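PDB 4AKR: F-actin-capping protein subunit alpha from Dictyostelium discoideum, which binds the fast-growing barbed ends of actin filaments independently of calcium, blocking subunit exchange there without severing the filament. Local coordinates for residues L33-S36 and E37-N41. Sequence-based numbering, arbitrary orientation.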
loop_
_atom_site.group_PDB
_atom_site.type_symbol
_atom_site.label_atom_id
_atom_site.label_comp_id
_atom_site.label_asym_id
_atom_site.label_seq_id
_atom_site.Cartn_x
_atom_site.Cartn_y
_atom_site.Cartn_z
ATOM N N LEU A 33 -19.153 8.578 5.817
ATOM C CA LEU A 33 -19.338 8.899 4.413
ATOM C C LEU A 33 -20.633 8.316 3.890
ATOM O O LEU A 33 -21.082 8.664 2.802
ATOM C CB LEU A 33 -18.154 8.377 3.602
ATOM C CG LEU A 33 -16.809 8.930 4.091
ATOM C CD1 LEU A 33 -15.677 8.335 3.275
ATOM C CD2 LEU A 33 -16.816 10.450 3.992
ATOM N N LEU A 34 -21.237 7.433 4.678
ATOM C CA LEU A 34 -22.496 6.808 4.293
ATOM C C LEU A 34 -23.669 7.755 4.545
ATOM O O LEU A 34 -23.858 8.221 5.662
ATOM C CB LEU A 34 -22.687 5.501 5.072
ATOM C CG LEU A 34 -21.710 4.405 4.642
ATOM C CD1 LEU A 34 -21.884 3.156 5.481
ATOM C CD2 LEU A 34 -21.948 4.101 3.175
ATOM N N PRO A 35 -24.471 8.052 3.505
ATOM C CA PRO A 35 -25.617 8.957 3.674
ATOM C C PRO A 35 -26.583 8.483 4.748
ATOM O O PRO A 35 -27.354 9.269 5.287
ATOM C CB PRO A 35 -26.248 8.987 2.284
ATOM C CG PRO A 35 -25.904 7.649 1.727
ATOM C CD PRO A 35 -24.466 7.466 2.154
ATOM N N SER A 36 -26.534 7.189 5.053
ATOM C CA SER A 36 -27.389 6.616 6.082
ATOM C C SER A 36 -26.755 5.374 6.696
ATOM O O SER A 36 -26.409 4.415 5.996
ATOM C CB SER A 36 -28.757 6.252 5.512
ATOM O OG SER A 36 -29.601 5.748 6.536
ATOM N N GLU A 37 -26.632 5.400 8.018
ATOM C CA GLU A 37 -26.041 4.308 8.780
ATOM C C GLU A 37 -26.778 2.979 8.599
ATOM O O GLU A 37 -26.294 1.934 9.029
ATOM C CB GLU A 37 -26.018 4.680 10.264
ATOM C CG GLU A 37 -24.952 3.961 11.076
ATOM C CD GLU A 37 -23.548 4.270 10.586
ATOM O OE1 GLU A 37 -23.164 3.757 9.510
ATOM O OE2 GLU A 37 -22.833 5.038 11.270
ATOM N N SER A 38 -27.943 3.012 7.963
ATOM C CA SER A 38 -28.715 1.794 7.764
ATOM C C SER A 38 -28.340 1.080 6.474
ATOM O O SER A 38 -28.675 -0.088 6.290
ATOM C CB SER A 38 -30.210 2.115 7.752
ATOM O OG SER A 38 -30.556 2.861 6.600
ATOM N N LEU A 39 -27.645 1.783 5.582
ATOM C CA LEU A 39 -27.232 1.203 4.304
ATOM C C LEU A 39 -26.462 -0.109 4.442
ATOM O O LEU A 39 -26.613 -1.009 3.619
ATOM C CB LEU A 39 -26.377 2.202 3.518
ATOM C CG LEU A 39 -27.099 3.396 2.895
ATOM C CD1 LEU A 39 -26.088 4.350 2.271
ATOM C CD2 LEU A 39 -28.082 2.894 1.851
ATOM N N LEU A 40 -25.631 -0.217 5.473
ATOM C CA LEU A 40 -24.842 -1.428 5.674
ATOM C C LEU A 40 -25.334 -2.244 6.859
ATOM O O LEU A 40 -24.569 -3.002 7.463
ATOM C CB LEU A 40 -23.369 -1.071 5.891
ATOM C CG LEU A 40 -22.520 -0.694 4.676
ATOM C CD1 LEU A 40 -23.236 0.342 3.810
ATOM C CD2 LEU A 40 -21.175 -0.169 5.175
ATOM N N ASN A 41 -26.612 -2.090 7.188
ATOM C CA ASN A 41 -27.186 -2.807 8.314
ATOM C C ASN A 41 -27.637 -4.200 7.920
ATOM O O ASN A 41 -28.461 -4.801 8.596
ATOM C CB ASN A 41 -28.359 -2.013 8.891
ATOM C CG ASN A 41 -28.130 -1.615 10.341
ATOM O OD1 ASN A 41 -27.032 -1.186 10.716
ATOM N ND2 ASN A 41 -29.169 -1.748 11.165
#
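Leu-39 folds back over Pro-35 and Ser-36 as the loop between helices 23-31 and 44-55 reverses. Its CB lies 3.3 Å from Ser-36 O, CG passes equally near the same oxygen, and CD1 ends against the proline ring, 3.3 Å from Pro-35 CG, a tight carbon contact. CG is held anti to its own carbonyl carbon (chi1 -73°), which turns the branch back toward the proline. Ser-36 O also takes the hydrogen bond that closes the type I turn from Ser-36 to Leu-39; Leu-39 N sits 2.9 Å from it, above the carbonyl plane, and the N-H...O angle of 163° makes the bond nearly straight. A second hydrogen bond joins the hydroxyls, Ser-36 OG to Ser-38 OG at 3.0 Å.

On the buried side, Leu-34 and Leu-40 cross at about a right angle; Leu-34 CD1 touches both methyls of Leu-40, lying 3.4 Å from Leu-40 CD2. An alanine in place of Leu-40 would probably leave Leu-34 CD1 without this partner and open a gap beside Val-8. Both leucines, with Leu-39, pack on helix 4-16, while the carboxylate of Glu-37 reaches back to a salt bridge with Arg-31. Apolar branches thus anchor the loop to the N-terminal helix, and hydrogen bonds between residues two and three apart probably hold the shape of its more exposed turn.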